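Local coordinates for protein putative ribose operon repressor (Burkholderia thailandensis, PDB 3EGC) that probably acts as a LacI-family transcriptional repressor, binding operator DNA under the control of a small ligand held by its sugar-binding-type domain, at residues V105-V110 against V237-R242; T126-I131 against K145-A150; L190-S193 against I197-G200; L210-G213 against E217-S220. One frame throughout, in Å; residues are numbered along the deposited sequence.

Interaction 1: residues V105-V110 against V237-R242; sequences VLSENV and VEQPTR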
loop_
_atom_site.group_PDB
_atom_site.type_symbol
_atom_site.label_atom_id
_atom_site.label_comp_id
_atom_site.label_asym_id
_atom_site.label_seq_id
_atom_site.Cartn_x
_atom_site.Cartn_y
_atom_site.Cartn_z
ATOM N N VAL A 105 -5.405 15.506 12.538
ATOM C CA VAL A 105 -6.459 14.906 11.774
ATOM C C VAL A 105 -6.493 13.403 12.094
ATOM O O VAL A 105 -5.634 12.645 11.649
ATOM C CB VAL A 105 -6.241 15.053 10.247
ATOM C CG1 VAL A 105 -7.474 14.454 9.467
ATOM C CG2 VAL A 105 -5.965 16.495 9.894
ATOM N N LEU A 106 -7.536 12.989 12.806
ATOM C CA LEU A 106 -7.695 11.674 13.330
ATOM C C LEU A 106 -9.024 11.016 12.846
ATOM O O LEU A 106 -9.901 11.678 12.364
ATOM C CB LEU A 106 -7.707 11.794 14.856
ATOM C CG LEU A 106 -6.610 12.687 15.464
ATOM C CD1 LEU A 106 -6.868 12.905 17.020
ATOM C CD2 LEU A 106 -5.204 12.107 15.212
ATOM N N SER A 107 -9.161 9.712 13.020
ATOM C CA SER A 107 -10.456 9.043 12.770
ATOM C C SER A 107 -11.312 9.001 14.020
ATOM O O SER A 107 -10.793 9.182 15.135
ATOM C CB SER A 107 -10.268 7.604 12.277
ATOM O OG SER A 107 -9.642 7.598 11.007
ATOM N N GLU A 108 -12.605 8.732 13.836
ATOM C CA GLU A 108 -13.480 8.446 14.992
ATOM C C GLU A 108 -13.339 7.000 15.526
ATOM O O GLU A 108 -14.252 6.144 15.402
ATOM C CB GLU A 108 -14.946 8.853 14.732
ATOM C CG GLU A 108 -15.636 8.046 13.613
ATOM C CD GLU A 108 -16.930 8.693 13.104
ATOM O OE1 GLU A 108 -17.328 9.768 13.628
ATOM O OE2 GLU A 108 -17.541 8.111 12.185
ATOM N N ASN A 109 -12.194 6.726 16.133
ATOM C CA ASN A 109 -11.872 5.342 16.544
ATOM C C ASN A 109 -12.813 4.673 17.554
ATOM O O ASN A 109 -13.288 3.560 17.304
ATOM C CB ASN A 109 -10.450 5.243 17.039
ATOM C CG ASN A 109 -9.420 5.720 15.993
ATOM O OD1 ASN A 109 -9.342 5.170 14.899
ATOM N ND2 ASN A 109 -8.590 6.683 16.375
ATOM N N VAL A 110 -13.076 5.325 18.683
ATOM C CA VAL A 110 -14.082 4.824 19.629
ATOM C C VAL A 110 -15.403 4.441 18.903
ATOM O O VAL A 110 -15.835 3.296 18.914
ATOM C CB VAL A 110 -14.417 5.895 20.756
ATOM C CG1 VAL A 110 -15.231 5.254 21.886
ATOM C CG2 VAL A 110 -13.205 6.520 21.324
ATOM N N VAL A 237 -14.357 -1.577 9.505
ATOM C CA VAL A 237 -14.539 -0.159 9.658
ATOM C C VAL A 237 -13.601 0.577 8.701
ATOM O O VAL A 237 -12.364 0.585 8.874
ATOM C CB VAL A 237 -14.521 0.330 11.150
ATOM C CG1 VAL A 237 -13.688 -0.531 12.012
ATOM C CG2 VAL A 237 -14.133 1.848 11.254
ATOM N N GLU A 238 -14.196 1.130 7.656
ATOM C CA GLU A 238 -13.446 1.871 6.680
ATOM C C GLU A 238 -13.024 3.207 7.230
ATOM O O GLU A 238 -13.835 3.931 7.790
ATOM C CB GLU A 238 -14.256 2.057 5.390
ATOM C CG GLU A 238 -13.549 2.851 4.312
ATOM C CD GLU A 238 -14.417 3.049 3.115
ATOM O OE1 GLU A 238 -14.962 4.180 2.939
ATOM O OE2 GLU A 238 -14.571 2.059 2.352
ATOM N N GLN A 239 -11.744 3.522 7.059
ATOM C CA GLN A 239 -11.222 4.830 7.439
ATOM C C GLN A 239 -11.181 5.701 6.194
ATOM O O GLN A 239 -10.863 5.172 5.129
ATOM C CB GLN A 239 -9.847 4.696 8.065
ATOM C CG GLN A 239 -9.884 4.016 9.387
ATOM C CD GLN A 239 -8.562 4.190 10.153
ATOM O OE1 GLN A 239 -8.361 5.197 10.844
ATOM N NE2 GLN A 239 -7.649 3.226 9.992
ATOM N N PRO A 240 -11.471 7.024 6.329
ATOM C CA PRO A 240 -11.368 7.961 5.199
ATOM C C PRO A 240 -9.893 8.385 4.929
ATOM O O PRO A 240 -9.512 9.557 5.041
ATOM C CB PRO A 240 -12.206 9.161 5.681
ATOM C CG PRO A 240 -11.946 9.183 7.179
ATOM C CD PRO A 240 -11.698 7.730 7.599
ATOM N N THR A 241 -9.083 7.430 4.538
ATOM C CA THR A 241 -7.618 7.663 4.431
ATOM C C THR A 241 -7.209 8.815 3.570
ATOM O O THR A 241 -6.403 9.637 3.982
ATOM C CB THR A 241 -6.886 6.423 3.879
ATOM O OG1 THR A 241 -7.508 5.999 2.628
ATOM C CG2 THR A 241 -6.970 5.310 4.843
ATOM N N ARG A 242 -7.761 8.885 2.376
ATOM C CA ARG A 242 -7.487 10.013 1.497
ATOM C C ARG A 242 -7.886 11.371 2.056
ATOM O O ARG A 242 -7.135 12.326 1.963
ATOM C CB ARG A 242 -8.117 9.762 0.097
ATOM C CG ARG A 242 -7.151 8.985 -0.808
ATOM C CD ARG A 242 -7.901 8.210 -1.950
ATOM N NE ARG A 242 -8.695 7.113 -1.401
ATOM C CZ ARG A 242 -8.539 5.817 -1.694
ATOM N NH1 ARG A 242 -7.636 5.423 -2.593
ATOM N NH2 ARG A 242 -9.334 4.914 -1.098
#
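The hydroxyl OG of Ser107 donates a hydrogen bond to the amide oxygen OE1 of Gln239, 2.7 Å away. The donor lies in the carbonyl plane, on a lone pair of OE1, with a C=O...OG angle of 132°. The side chain of Gln239 leaves its backbone beside the N (chi1 -68°) and runs extended beyond CG, which brings the amide to the serine. The other end of that amide is also held: NE2 is hydrogen-bonded to Asp222, so the rotation of the group is fixed from both sides. Ring atom CD of Pro240 packs near the same hydroxyl, 4.0 Å from Ser107 OG. The amide of Asn109 is turned 69° from that of Gln239 and is engaged by Arg143 through OD1 and Glu142 through ND2. The contact is buried. Each segment leaves a strand of one lobe for a helix of the other, with an inverse gamma turn centred on Glu108 in the first and on Pro240 in the second. Ser107 and Gln239 meet where these two connections run between the lobes, an arrangement that fits the hinge of the periplasmic-binding-protein-like fold of LacI-family repressors.

Interaction 2: residues T126-I131 against K145-A150; sequences TRIGAI and KGFRAA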
loop_
_atom_site.group_PDB
_atom_site.type_symbol
_atom_site.label_atom_id
_atom_site.label_comp_id
_atom_site.label_asym_id
_atom_site.label_seq_id
_atom_site.Cartn_x
_atom_site.Cartn_y
_atom_site.Cartn_z
ATOM N N THR A 126 -20.874 -13.666 22.497
ATOM C CA THR A 126 -20.782 -13.182 23.863
ATOM C C THR A 126 -19.331 -13.252 24.386
ATOM O O THR A 126 -18.924 -12.482 25.226
ATOM C CB THR A 126 -21.723 -13.977 24.806
ATOM O OG1 THR A 126 -21.360 -15.382 24.784
ATOM C CG2 THR A 126 -23.183 -13.767 24.410
ATOM N N ARG A 127 -18.570 -14.208 23.883
ATOM C CA ARG A 127 -17.140 -14.295 24.175
ATOM C C ARG A 127 -16.407 -13.505 23.095
ATOM O O ARG A 127 -16.025 -14.050 22.055
ATOM C CB ARG A 127 -16.682 -15.748 24.201
ATOM C CG ARG A 127 -17.109 -16.513 25.515
ATOM C CD ARG A 127 -16.637 -17.986 25.470
ATOM N NE ARG A 127 -17.597 -18.853 24.745
ATOM C CZ ARG A 127 -17.262 -19.908 24.012
ATOM N NH1 ARG A 127 -18.211 -20.626 23.391
ATOM N NH2 ARG A 127 -15.980 -20.244 23.890
ATOM N N ILE A 128 -16.214 -12.212 23.341
ATOM C CA ILE A 128 -15.609 -11.391 22.338
ATOM C C ILE A 128 -14.285 -10.788 22.791
ATOM O O ILE A 128 -14.216 -10.207 23.855
ATOM C CB ILE A 128 -16.582 -10.286 21.864
ATOM C CG1 ILE A 128 -17.855 -10.937 21.313
ATOM C CG2 ILE A 128 -15.912 -9.413 20.830
ATOM C CD1 ILE A 128 -18.907 -9.942 20.900
ATOM N N GLY A 129 -13.251 -10.908 21.967
ATOM C CA GLY A 129 -11.968 -10.345 22.309
ATOM C C GLY A 129 -11.502 -9.251 21.330
ATOM O O GLY A 129 -12.163 -8.945 20.334
ATOM N N ALA A 130 -10.357 -8.684 21.627
ATOM C CA ALA A 130 -9.801 -7.629 20.840
ATOM C C ALA A 130 -8.258 -7.782 20.743
ATOM O O ALA A 130 -7.602 -7.959 21.725
ATOM C CB ALA A 130 -10.163 -6.249 21.475
ATOM N N ILE A 131 -7.731 -7.737 19.537
ATOM C CA ILE A 131 -6.296 -7.722 19.318
ATOM C C ILE A 131 -6.002 -6.356 18.729
ATOM O O ILE A 131 -6.501 -6.005 17.669
ATOM C CB ILE A 131 -5.841 -8.804 18.318
ATOM C CG1 ILE A 131 -6.608 -10.121 18.536
ATOM C CG2 ILE A 131 -4.321 -8.963 18.356
ATOM C CD1 ILE A 131 -6.232 -10.804 19.824
ATOM N N LYS A 145 -11.156 1.099 23.899
ATOM C CA LYS A 145 -12.257 1.807 24.568
ATOM C C LYS A 145 -13.658 1.599 23.925
ATOM O O LYS A 145 -14.666 1.433 24.642
ATOM C CB LYS A 145 -11.945 3.298 24.625
ATOM C CG LYS A 145 -13.038 4.163 25.165
ATOM C CD LYS A 145 -12.561 5.614 25.346
ATOM C CE LYS A 145 -13.723 6.487 25.850
ATOM N NZ LYS A 145 -13.403 7.945 25.964
ATOM N N GLY A 146 -13.701 1.611 22.585
ATOM C CA GLY A 146 -14.939 1.380 21.850
ATOM C C GLY A 146 -15.446 -0.030 22.058
ATOM O O GLY A 146 -16.642 -0.262 22.243
ATOM N N PHE A 147 -14.508 -0.964 22.083
ATOM C CA PHE A 147 -14.812 -2.329 22.390
ATOM C C PHE A 147 -15.456 -2.464 23.778
ATOM O O PHE A 147 -16.540 -3.038 23.926
ATOM C CB PHE A 147 -13.579 -3.167 22.240
ATOM C CG PHE A 147 -13.667 -4.511 22.912
ATOM C CD1 PHE A 147 -14.351 -5.562 22.292
ATOM C CD2 PHE A 147 -13.055 -4.731 24.142
ATOM C CE1 PHE A 147 -14.409 -6.791 22.836
ATOM C CE2 PHE A 147 -13.129 -5.983 24.730
ATOM C CZ PHE A 147 -13.793 -7.031 24.059
ATOM N N ARG A 148 -14.846 -1.851 24.770
ATOM C CA ARG A 148 -15.320 -1.995 26.144
ATOM C C ARG A 148 -16.685 -1.348 26.309
ATOM O O ARG A 148 -17.530 -1.846 27.088
ATOM C CB ARG A 148 -14.347 -1.404 27.157
ATOM C CG ARG A 148 -13.023 -2.152 27.308
ATOM C CD ARG A 148 -12.243 -1.541 28.519
ATOM N NE ARG A 148 -10.871 -2.045 28.622
ATOM C CZ ARG A 148 -10.531 -3.155 29.272
ATOM N NH1 ARG A 148 -11.476 -3.907 29.878
ATOM N NH2 ARG A 148 -9.256 -3.524 29.282
ATOM N N ALA A 149 -16.903 -0.245 25.596
ATOM C CA ALA A 149 -18.136 0.479 25.737
ATOM C C ALA A 149 -19.275 -0.336 25.130
ATOM O O ALA A 149 -20.390 -0.308 25.638
ATOM C CB ALA A 149 -18.042 1.864 25.090
ATOM N N ALA A 150 -18.999 -1.048 24.046
ATOM C CA ALA A 150 -20.021 -1.888 23.403
ATOM C C ALA A 150 -20.365 -3.075 24.307
ATOM O O ALA A 150 -21.504 -3.416 24.505
ATOM C CB ALA A 150 -19.519 -2.417 22.024
#
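Ile128 is the first residue of the strand to meet Phe147 of the helix. Its branch methyl CG2 does the touching, 3.6 Å from CE1 of the ring. CG2 stands opposite the backbone N, while CG1 lies beside it; the methyl branch is thus the one presented to the phenyl group. The two side chains meet at a slant. The carbonyl of the same residue comes to the rim of the ring: Ile128 O lies near the ring plane, 3.2 Å from Phe147 CZ. This is the edge of an aromatic ring, where the C-H groups carry slight positive charge, so the approach is probably mildly attractive. Gly129 comes next. It adds its carbonyl oxygen, 4.0 Å from Phe147 CE1, in an oblique position.

The pair belongs to the beta-alpha-beta unit formed by strand 128-131, helix 138-153 and strand 163-164. Strand and helix segments run nearly antiparallel, at 172°, with their axes 9.6 Å apart. Phe147 bridges this gap because its CG is anti to the backbone N (chi1 163°), which sends the ring toward the sheet. Val117 of helix 109-122 and Ile163 of strand 163-164 also touch Phe147.

Ala130 covers one face of the ring. Its CB sits over the centre of that face, 4.1 Å from the centroid of Phe147 and 8° off the ring normal, a CH-pi contact. The same methyl also touches Leu144, one turn earlier in the helix.

Interaction 3: residues L190-S193 against I197-G200; sequences LLTS and ITEG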
loop_
_atom_site.group_PDB
_atom_site.type_symbol
_atom_site.label_atom_id
_atom_site.label_comp_id
_atom_site.label_asym_id
_atom_site.label_seq_id
_atom_site.Cartn_x
_atom_site.Cartn_y
_atom_site.Cartn_z
ATOM N N LEU A 190 -13.393 -11.628 17.443
ATOM C CA LEU A 190 -12.319 -10.724 17.744
ATOM C C LEU A 190 -12.607 -9.419 17.020
ATOM O O LEU A 190 -13.095 -9.438 15.865
ATOM C CB LEU A 190 -10.988 -11.304 17.220
ATOM C CG LEU A 190 -9.991 -12.093 18.110
ATOM C CD1 LEU A 190 -10.500 -12.413 19.567
ATOM C CD2 LEU A 190 -9.360 -13.289 17.390
ATOM N N LEU A 191 -12.318 -8.303 17.695
ATOM C CA LEU A 191 -12.089 -7.073 17.014
ATOM C C LEU A 191 -10.573 -7.010 16.728
ATOM O O LEU A 191 -9.755 -7.212 17.660
ATOM C CB LEU A 191 -12.473 -5.897 17.901
ATOM C CG LEU A 191 -12.152 -4.462 17.466
ATOM C CD1 LEU A 191 -12.867 -3.990 16.168
ATOM C CD2 LEU A 191 -12.366 -3.424 18.612
ATOM N N THR A 192 -10.202 -6.701 15.494
ATOM C CA THR A 192 -8.803 -6.426 15.199
ATOM C C THR A 192 -8.620 -4.962 14.811
ATOM O O THR A 192 -9.412 -4.435 14.029
ATOM C CB THR A 192 -8.268 -7.322 14.074
ATOM O OG1 THR A 192 -9.187 -7.261 12.973
ATOM C CG2 THR A 192 -8.154 -8.829 14.569
ATOM N N SER A 193 -7.592 -4.320 15.349
ATOM C CA SER A 193 -7.467 -2.905 15.208
ATOM C C SER A 193 -6.874 -2.358 13.879
ATOM O O SER A 193 -6.859 -1.190 13.695
ATOM C CB SER A 193 -6.730 -2.331 16.416
ATOM O OG SER A 193 -5.402 -2.749 16.434
ATOM N N ILE A 197 -2.909 -6.269 11.640
ATOM C CA ILE A 197 -3.272 -7.121 12.761
ATOM C C ILE A 197 -4.241 -8.218 12.344
ATOM O O ILE A 197 -4.110 -9.370 12.792
ATOM C CB ILE A 197 -3.792 -6.269 13.964
ATOM C CG1 ILE A 197 -2.609 -5.485 14.551
ATOM C CG2 ILE A 197 -4.460 -7.128 15.061
ATOM C CD1 ILE A 197 -3.077 -4.354 15.363
ATOM N N THR A 198 -5.186 -7.865 11.468
ATOM C CA THR A 198 -6.084 -8.879 10.907
ATOM C C THR A 198 -5.303 -9.996 10.184
ATOM O O THR A 198 -5.645 -11.161 10.294
ATOM C CB THR A 198 -7.157 -8.286 9.973
ATOM O OG1 THR A 198 -7.899 -7.294 10.675
ATOM C CG2 THR A 198 -8.097 -9.396 9.551
ATOM N N GLU A 199 -4.228 -9.627 9.471
ATOM C CA GLU A 199 -3.328 -10.661 8.898
ATOM C C GLU A 199 -2.784 -11.600 10.007
ATOM O O GLU A 199 -2.896 -12.802 9.922
ATOM C CB GLU A 199 -2.170 -10.001 8.125
ATOM C CG GLU A 199 -2.630 -9.016 7.010
ATOM C CD GLU A 199 -1.490 -8.397 6.292
ATOM O OE1 GLU A 199 -0.397 -8.258 6.911
ATOM O OE2 GLU A 199 -1.682 -8.049 5.098
ATOM N N GLY A 200 -2.229 -11.043 11.074
ATOM C CA GLY A 200 -1.725 -11.852 12.188
ATOM C C GLY A 200 -2.765 -12.737 12.879
ATOM O O GLY A 200 -2.492 -13.910 13.209
#
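Strand 189-192 and helix 195-208 are the first two elements of a beta-alpha-beta unit that strand 217-221 completes. This contact lies at the tight turn between them, where the end of the strand packs on the first part of the helix. Thr192 and Thr198 face each other with their side chains nearly perpendicular. Their hydroxyls form a hydrogen bond, Thr192 OG1 to Thr198 OG1, of 2.6 Å; the donor is not settled. Thr192 OG1 sits between its backbone N and carbonyl carbon (chi1 50°), which turns it to the helix. The methyl CG2 is set beside the backbone N.

Next to this polar pair lies an apolar contact. Ile197 CG2 is 3.9 Å from Thr192 CB and 4.1 Å from Thr192 CG2, and the two side chains run alongside in opposite senses. Ile197 packs on Ile131 of the neighbouring strand as well. Ser193 OG, in the turn, is weakly hydrogen-bonded to Gly133 N.

Both threonine hydroxyls have further partners. Thr198 OG1 is bonded to Ser220 OG and to the carbonyl of Ser194 in the turn, and Thr192 OG1 is bonded to Val219 O. All four touching residues are buried, and Ile197 is the one apolar side chain among them. Each hydroxyl has a single proton, and these few protons are shared among several acceptors, so the bonds probably cannot all be made at once. Hydroxyl hydrogen bonding thus ties the strand end, the helix start and strand 217-221 together.

Interaction 4: residues L210-G213 against E217-S220; sequences LRYG and EIVS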
loop_
_atom_site.group_PDB
_atom_site.type_symbol
_atom_site.label_atom_id
_atom_site.label_comp_id
_atom_site.label_asym_id
_atom_site.label_seq_id
_atom_site.Cartn_x
_atom_site.Cartn_y
_atom_site.Cartn_z
ATOM N N LEU A 210 -7.729 -23.385 13.736
ATOM C CA LEU A 210 -9.087 -22.880 13.903
ATOM C C LEU A 210 -9.665 -22.361 12.604
ATOM O O LEU A 210 -8.950 -22.044 11.696
ATOM C CB LEU A 210 -9.171 -21.834 15.009
ATOM C CG LEU A 210 -8.714 -22.257 16.422
ATOM C CD1 LEU A 210 -8.779 -21.100 17.415
ATOM C CD2 LEU A 210 -9.594 -23.389 16.901
ATOM N N ARG A 211 -10.979 -22.292 12.503
ATOM C CA ARG A 211 -11.593 -21.899 11.253
ATOM C C ARG A 211 -12.209 -20.513 11.326
ATOM O O ARG A 211 -13.126 -20.257 12.140
ATOM C CB ARG A 211 -12.624 -22.923 10.801
ATOM C CG ARG A 211 -12.024 -24.302 10.480
ATOM C CD ARG A 211 -13.125 -25.357 10.608
ATOM N NE ARG A 211 -13.800 -25.309 11.912
ATOM C CZ ARG A 211 -14.962 -25.912 12.164
ATOM N NH1 ARG A 211 -15.551 -26.608 11.215
ATOM N NH2 ARG A 211 -15.559 -25.799 13.349
ATOM N N TYR A 212 -11.662 -19.619 10.497
ATOM C CA TYR A 212 -12.261 -18.331 10.329
ATOM C C TYR A 212 -13.706 -18.629 9.987
ATOM O O TYR A 212 -13.966 -19.443 9.116
ATOM C CB TYR A 212 -11.606 -17.538 9.202
ATOM C CG TYR A 212 -12.449 -16.360 8.827
ATOM C CD1 TYR A 212 -13.312 -16.403 7.730
ATOM C CD2 TYR A 212 -12.437 -15.212 9.599
ATOM C CE1 TYR A 212 -14.121 -15.336 7.398
ATOM C CE2 TYR A 212 -13.229 -14.116 9.261
ATOM C CZ TYR A 212 -14.078 -14.181 8.176
ATOM O OH TYR A 212 -14.859 -13.075 7.884
ATOM N N GLY A 213 -14.638 -17.983 10.679
ATOM C CA GLY A 213 -16.029 -18.263 10.469
ATOM C C GLY A 213 -16.648 -19.024 11.624
ATOM O O GLY A 213 -16.910 -18.458 12.655
ATOM N N GLU A 217 -15.108 -15.426 14.456
ATOM C CA GLU A 217 -15.381 -14.322 13.531
ATOM C C GLU A 217 -14.495 -13.110 13.842
ATOM O O GLU A 217 -13.878 -13.040 14.917
ATOM C CB GLU A 217 -16.885 -13.979 13.443
ATOM C CG GLU A 217 -17.680 -15.006 12.572
ATOM C CD GLU A 217 -19.199 -14.793 12.555
ATOM O OE1 GLU A 217 -19.729 -13.818 13.123
ATOM O OE2 GLU A 217 -19.890 -15.605 11.925
ATOM N N ILE A 218 -14.403 -12.195 12.876
ATOM C CA ILE A 218 -13.504 -11.061 12.940
ATOM C C ILE A 218 -14.094 -9.803 12.338
ATOM O O ILE A 218 -14.591 -9.823 11.205
ATOM C CB ILE A 218 -12.158 -11.342 12.180
ATOM C CG1 ILE A 218 -11.423 -12.539 12.807
ATOM C CG2 ILE A 218 -11.276 -10.060 12.143
ATOM C CD1 ILE A 218 -10.084 -12.948 12.049
ATOM N N VAL A 219 -14.055 -8.701 13.088
ATOM C CA VAL A 219 -14.308 -7.405 12.458
ATOM C C VAL A 219 -12.994 -6.636 12.569
ATOM O O VAL A 219 -12.289 -6.794 13.552
ATOM C CB VAL A 219 -15.494 -6.632 13.111
ATOM C CG1 VAL A 219 -16.757 -7.376 12.868
ATOM C CG2 VAL A 219 -15.268 -6.432 14.710
ATOM N N SER A 220 -12.698 -5.815 11.569
ATOM C CA SER A 220 -11.424 -5.184 11.436
ATOM C C SER A 220 -11.592 -3.708 11.075
ATOM O O SER A 220 -12.601 -3.346 10.469
ATOM C CB SER A 220 -10.627 -5.879 10.333
ATOM O OG SER A 220 -9.327 -5.321 10.182
HETATM O O HOH W 1 -15.844 -12.283 10.112
#
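The ring of Tyr212 meets Ile218 at its edge. Methyl CD1 of Ile218 lies near the ring plane, 4.1 Å from Tyr212 CD2, and Ile218 CB is 4.2 Å from Tyr212 CE2. The two side chains are inclined to one another. The ring reaches the strand because Tyr212 CG is anti to its backbone N (chi1 166°). Met202 and Leu205 of helix 195-208 touch the same tyrosine, as do Leu230 and Leu234 from a loop.

The phenol oxygen is held by a water. Water 1 donates to Tyr212 OH at 2.6 Å and accepts from the backbone N of Ile218 at 3.1 Å. The water therefore links the side chain of the loop to the backbone of the strand. Tyr212 OH also bonds to the carbonyl of Pro232.

Segment 210-213 lies in the connection between helix 195-208 and strand 217-221, the return from helix to sheet in a beta-alpha-beta unit. Its close end is Gly213, whose CA lies 5.0 Å from Glu217 CA. The backbone of Gly213 has phi 108° and psi -103°, where a side chain would collide with the carbonyl O before it.

Gly213 O packs against the aliphatic part of Glu217, 3.5 Å from its CG. Past CG the glutamate runs extended. Its carboxylate turns to other partners: OE1 makes a salt bridge with Arg123 and a hydrogen bond with His125. The acid is thus flanked by a positive group, which would probably favour its charged form.

How the interactions relate
Interactions 2, 3 and 4 cluster in one lobe on adjoining strands of the sheet; interaction 1 lies nearer the centre of the chain. Interactions 3 and 4 have centres about 9 Å apart and are joined by a probable backbone hydrogen bond, Thr192 N to Val219 O at 2.9 Å. Strands 128-131 and 189-192 are neighbours, joining interactions 2 and 3 through Gly129 O to Leu191 N at 2.7 Å. Interaction 1 meets interaction 4 through Val237 N and Ser220 O, 2.7 Å apart, and packs on interaction 2 where Val110 CG1 lies 3.9 Å from Gly146 CA. All three other contacts fall between the two segments of interaction 1 in sequence.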